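Local coordinates for lipase (Photobacterium sp. M37, PDB 2ORY), which probably hydrolyses the ester bonds of triacylglycerols as a cold-adapted, class 3 type lipase of the alpha/beta-hydrolase fold, at residues A[14-19]-A[326-332]; A[113-118]-A[216-220]. The contacts are given in a common frame with arbitrary orientation. Residue numbers count along the deposited sequence, not the author numbering.

Contact 1: residues A[14-19]-A[326-332]; sequences YMSYYG and IPLTDIF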
# COMPACT_ATOMS: atom_id res chain seq x y z
N TYR A 14 8.75 -0.17 2.22
CA TYR A 14 9.13 0.21 3.59
C TYR A 14 9.97 1.48 3.68
O TYR A 14 9.88 2.21 4.67
CB TYR A 14 9.83 -0.95 4.31
CG TYR A 14 8.82 -1.87 4.98
CD1 TYR A 14 7.81 -2.49 4.23
CD2 TYR A 14 8.84 -2.10 6.36
CE1 TYR A 14 6.85 -3.30 4.82
CE2 TYR A 14 7.88 -2.92 6.98
CZ TYR A 14 6.88 -3.52 6.20
OH TYR A 14 5.91 -4.32 6.77
N MET A 15 10.75 1.75 2.64
CA MET A 15 11.56 2.97 2.61
C MET A 15 10.60 4.17 2.55
O MET A 15 10.96 5.28 2.93
CB MET A 15 12.47 2.96 1.38
CG MET A 15 13.50 4.10 1.35
SD MET A 15 14.60 4.00 -0.08
CE MET A 15 13.61 4.73 -1.33
N SER A 16 9.38 3.92 2.07
CA SER A 16 8.35 4.94 1.96
C SER A 16 7.98 5.51 3.32
O SER A 16 7.54 6.66 3.43
CB SER A 16 7.08 4.35 1.36
OG SER A 16 7.37 3.71 0.14
N TYR A 17 8.15 4.70 4.35
CA TYR A 17 7.80 5.08 5.70
C TYR A 17 8.75 6.01 6.46
O TYR A 17 8.46 6.41 7.59
CB TYR A 17 7.52 3.82 6.53
CG TYR A 17 6.20 3.17 6.18
CD1 TYR A 17 6.12 1.83 5.80
CD2 TYR A 17 5.01 3.90 6.21
CE1 TYR A 17 4.91 1.23 5.46
CE2 TYR A 17 3.78 3.32 5.88
CZ TYR A 17 3.75 1.99 5.50
OH TYR A 17 2.54 1.41 5.19
N TYR A 18 9.88 6.38 5.86
CA TYR A 18 10.79 7.27 6.56
C TYR A 18 10.06 8.54 6.92
O TYR A 18 9.32 9.08 6.10
CB TYR A 18 12.01 7.59 5.70
CG TYR A 18 13.17 6.66 5.93
CD1 TYR A 18 13.73 5.93 4.88
CD2 TYR A 18 13.73 6.52 7.20
CE1 TYR A 18 14.81 5.10 5.08
CE2 TYR A 18 14.81 5.69 7.42
CZ TYR A 18 15.35 4.98 6.35
OH TYR A 18 16.44 4.16 6.54
N GLY A 19 10.24 9.00 8.15
CA GLY A 19 9.57 10.21 8.57
C GLY A 19 8.08 10.07 8.84
O GLY A 19 7.32 11.03 8.72
N ILE A 326 15.90 -4.83 6.09
CA ILE A 326 15.09 -3.62 6.26
C ILE A 326 15.15 -3.10 7.70
O ILE A 326 14.58 -3.71 8.61
CB ILE A 326 13.64 -3.93 5.87
CG1 ILE A 326 13.60 -4.30 4.38
CG2 ILE A 326 12.73 -2.76 6.21
CD1 ILE A 326 12.22 -4.68 3.85
N PRO A 327 15.83 -1.97 7.92
CA PRO A 327 16.03 -1.29 9.21
C PRO A 327 14.79 -0.70 9.84
O PRO A 327 14.61 0.51 9.84
CB PRO A 327 17.07 -0.23 8.87
CG PRO A 327 16.66 0.18 7.50
CD PRO A 327 16.35 -1.14 6.82
N LEU A 328 13.96 -1.57 10.38
CA LEU A 328 12.70 -1.16 10.98
C LEU A 328 12.83 -0.05 12.01
O LEU A 328 12.19 0.99 11.90
CB LEU A 328 12.01 -2.37 11.59
CG LEU A 328 11.57 -3.44 10.58
CD1 LEU A 328 11.07 -4.65 11.35
CD2 LEU A 328 10.48 -2.89 9.64
N THR A 329 13.67 -0.28 13.02
CA THR A 329 13.87 0.70 14.08
C THR A 329 14.32 2.05 13.53
O THR A 329 13.97 3.10 14.07
CB THR A 329 14.90 0.18 15.10
OG1 THR A 329 16.10 -0.20 14.42
CG2 THR A 329 14.36 -1.04 15.84
N ASP A 330 15.07 2.04 12.45
CA ASP A 330 15.52 3.29 11.87
C ASP A 330 14.39 3.98 11.12
O ASP A 330 14.34 5.21 11.04
CB ASP A 330 16.68 3.05 10.91
CG ASP A 330 17.22 4.33 10.35
OD1 ASP A 330 17.65 5.19 11.15
OD2 ASP A 330 17.23 4.49 9.11
N ILE A 331 13.48 3.20 10.55
CA ILE A 331 12.37 3.78 9.81
C ILE A 331 11.23 4.23 10.72
O ILE A 331 10.75 5.35 10.61
CB ILE A 331 11.80 2.77 8.81
CG1 ILE A 331 12.91 2.26 7.88
CG2 ILE A 331 10.70 3.43 7.98
CD1 ILE A 331 12.47 1.10 7.01
N PHE A 332 10.80 3.35 11.62
CA PHE A 332 9.68 3.68 12.49
C PHE A 332 10.07 4.29 13.82
O PHE A 332 9.25 4.88 14.51
CB PHE A 332 8.82 2.43 12.74
CG PHE A 332 8.20 1.87 11.48
CD1 PHE A 332 8.92 0.99 10.67
CD2 PHE A 332 6.92 2.27 11.06
CE1 PHE A 332 8.38 0.51 9.47
CE2 PHE A 332 6.37 1.79 9.85
CZ PHE A 332 7.10 0.91 9.07

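Contact 2: residues A[113-118]-A[216-220]; sequences WPYASV and FADYF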
# COMPACT_ATOMS: atom_id res chain seq x y z
N TRP A 113 -16.23 3.03 -10.44
CA TRP A 113 -14.91 3.16 -11.03
C TRP A 113 -15.10 4.05 -12.26
O TRP A 113 -15.87 3.73 -13.17
CB TRP A 113 -14.39 1.78 -11.43
CG TRP A 113 -13.04 1.79 -12.04
CD1 TRP A 113 -12.71 1.37 -13.31
CD2 TRP A 113 -11.80 2.17 -11.41
NE1 TRP A 113 -11.35 1.46 -13.49
CE2 TRP A 113 -10.77 1.95 -12.35
CE3 TRP A 113 -11.48 2.68 -10.14
CZ2 TRP A 113 -9.42 2.21 -12.06
CZ3 TRP A 113 -10.13 2.94 -9.85
CH2 TRP A 113 -9.12 2.71 -10.81
N PRO A 114 -14.39 5.18 -12.29
CA PRO A 114 -14.54 6.08 -13.44
C PRO A 114 -13.74 5.82 -14.70
O PRO A 114 -14.00 6.46 -15.72
CB PRO A 114 -14.24 7.46 -12.83
CG PRO A 114 -13.27 7.17 -11.75
CD PRO A 114 -13.71 5.84 -11.16
N TYR A 115 -12.82 4.86 -14.69
CA TYR A 115 -11.99 4.66 -15.87
C TYR A 115 -12.26 3.47 -16.77
O TYR A 115 -11.51 3.23 -17.70
CB TYR A 115 -10.51 4.66 -15.45
CG TYR A 115 -10.19 5.82 -14.54
CD1 TYR A 115 -10.03 5.64 -13.16
CD2 TYR A 115 -10.09 7.11 -15.06
CE1 TYR A 115 -9.79 6.72 -12.33
CE2 TYR A 115 -9.85 8.18 -14.23
CZ TYR A 115 -9.70 7.98 -12.87
OH TYR A 115 -9.49 9.07 -12.06
N ALA A 116 -13.32 2.71 -16.49
CA ALA A 116 -13.68 1.57 -17.32
C ALA A 116 -15.04 1.02 -16.90
O ALA A 116 -15.45 1.14 -15.74
CB ALA A 116 -12.63 0.47 -17.22
N SER A 117 -15.74 0.43 -17.86
CA SER A 117 -17.05 -0.15 -17.62
C SER A 117 -17.09 -1.58 -18.14
O SER A 117 -16.36 -1.94 -19.06
CB SER A 117 -18.11 0.68 -18.33
OG SER A 117 -17.84 0.70 -19.72
N VAL A 118 -17.96 -2.39 -17.55
CA VAL A 118 -18.09 -3.78 -17.95
C VAL A 118 -19.56 -4.20 -18.05
O VAL A 118 -20.33 -4.10 -17.08
CB VAL A 118 -17.37 -4.72 -16.97
CG1 VAL A 118 -17.58 -6.15 -17.38
CG2 VAL A 118 -15.89 -4.41 -16.96
N PHE A 216 -15.37 -4.82 -9.17
CA PHE A 216 -14.16 -4.01 -9.36
C PHE A 216 -12.95 -4.95 -9.29
O PHE A 216 -12.06 -4.90 -10.15
CB PHE A 216 -14.01 -2.95 -8.26
CG PHE A 216 -12.64 -2.30 -8.22
CD1 PHE A 216 -12.34 -1.22 -9.03
CD2 PHE A 216 -11.64 -2.80 -7.37
CE1 PHE A 216 -11.07 -0.63 -9.01
CE2 PHE A 216 -10.37 -2.22 -7.34
CZ PHE A 216 -10.08 -1.14 -8.16
N ALA A 217 -12.94 -5.77 -8.25
CA ALA A 217 -11.88 -6.75 -8.02
C ALA A 217 -11.77 -7.75 -9.18
O ALA A 217 -10.67 -8.11 -9.59
CB ALA A 217 -12.12 -7.50 -6.70
N ASP A 218 -12.91 -8.21 -9.69
CA ASP A 218 -12.86 -9.16 -10.82
C ASP A 218 -12.33 -8.45 -12.08
O ASP A 218 -11.56 -9.02 -12.85
CB ASP A 218 -14.25 -9.76 -11.08
CG ASP A 218 -14.65 -10.80 -10.04
OD1 ASP A 218 -13.75 -11.39 -9.39
OD2 ASP A 218 -15.87 -11.04 -9.88
N TYR A 219 -12.73 -7.21 -12.30
CA TYR A 219 -12.22 -6.50 -13.45
C TYR A 219 -10.71 -6.34 -13.28
O TYR A 219 -9.93 -6.59 -14.21
CB TYR A 219 -12.87 -5.13 -13.57
CG TYR A 219 -12.24 -4.29 -14.65
CD1 TYR A 219 -12.37 -4.63 -16.00
CD2 TYR A 219 -11.49 -3.16 -14.32
CE1 TYR A 219 -11.77 -3.87 -16.99
CE2 TYR A 219 -10.89 -2.39 -15.31
CZ TYR A 219 -11.03 -2.75 -16.64
OH TYR A 219 -10.40 -2.00 -17.61
N PHE A 220 -10.28 -5.93 -12.09
CA PHE A 220 -8.84 -5.78 -11.82
C PHE A 220 -8.05 -7.08 -12.14
O PHE A 220 -7.00 -7.03 -12.78
CB PHE A 220 -8.61 -5.43 -10.35
CG PHE A 220 -7.16 -5.28 -9.99
CD1 PHE A 220 -6.54 -4.04 -10.07
CD2 PHE A 220 -6.41 -6.38 -9.60
CE1 PHE A 220 -5.18 -3.90 -9.78
CE2 PHE A 220 -5.05 -6.26 -9.31
CZ PHE A 220 -4.44 -5.02 -9.40

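Contact 1: residues A[14-19]-A[326-332]
A buried, mainly apolar contact joins the region where the N-terminal helix 5-15 runs into a turn to the short helix 328-332 near the C terminus of this alpha/beta-hydrolase, burying 436 Å² in all. The backbones come closest at Tyr-18 and Ile-331, whose CA atoms lie 5.0 Å apart. A type I beta turn from Met-15 to Tyr-18, with a weak bond from Tyr-18 N to Met-15 O (3.3 Å), overlaps a bond from Tyr-17 N to Tyr-14 O (3.0 Å), and Tyr-14, Tyr-17 and Tyr-18 all meet the other segment. Ile-331 fills the space between them: its CG2 lies 3.5 Å from Tyr-17 CB, and its CG1 sits 4.2 Å from the centroid of the Tyr-18 ring, 22° off the normal, a CH-pi contact over the face. Leu-328 CD2 meets the edge of the Tyr-14 ring, 3.7 Å from CE2, while Ile-326 CG2 packs 3.9 Å from Tyr-14 CB. Phe-332 reaches Tyr-17 obliquely, with centroids 5.3 Å apart, planes at 43° and Phe-332 CZ 3.5 Å from Tyr-17 CD1. Asp-330 is exposed, and Tyr-18 OH donates a hydrogen bond to its OD2 at 2.7 Å. The other two hydroxyls bond outside the contact, Tyr-14 OH to Val-313 O on helix 304-319 and Tyr-17 OH to His-173 ND1. Tyr-17 also touches Ser-174, the likely nucleophile on the GxSxG elbow, so the packing reaches the probable catalytic centre. The chemistry implies that the tyrosines work amphipathically: their carbon surfaces bury aliphatic and aromatic side chains, and each of the three tyrosine hydroxyls still has a polar partner.

Contact 2: residues A[113-118]-A[216-220]
Trp-113 presents a face of its indole to the edge of Phe-216, a T-shaped (edge-to-face) pair whose six-membered ring and phenyl centroids are 5.2 Å apart with planes at 68°; Trp-113 CE3 and Phe-216 CE1 approach to 3.5 Å. The contact packs the loop of a two-stranded antiparallel hairpin, between strands 110-112 and 124-126, against helix 214-224 of the alpha/beta-hydrolase fold. Phe-216 and Tyr-219, three residues apart, lie on the same side of the helix, so both rings can face the loop. Tyr-219 has the largest single share, 75 of the 241 Å² buried, since its ring meets Trp-113, Ala-116 and Val-118 obliquely. Its hydroxyl and Trp-113 NE1 each hydrogen-bond Asp-189, at the end of helix 175-189, so one carboxylate joins loop and helix indirectly. Across the segments themselves the contact is van der Waals: Val-118 CG2 lies 3.7 Å from Tyr-219 CD1, and Ala-116 CB is 3.6 Å from Tyr-219 CZ.

How the contacts relate
The two contacts lie on opposite sides of the chain's centre, about 33 Å apart between their centres and about 17 Å between nearest atoms, and they share no helix or strand. Contact 1 is buried and brings segments near the two ends of the chain together, 307 residues apart at their closest ends; contact 2 is only partly buried, spans 98 residues and lies between those segments in sequence. Both rely on aromatic rings, but contact 1 packs them against Ile and Leu side chains, contact 2 against Ala-116 and Val-118. Contact 1 has one direct hydrogen bond and sends its other tyrosine hydroxyls outside, whereas in contact 2 both Trp-113 NE1 and Tyr-219 OH go to Asp-189. Contact 1 also borders the probable active site.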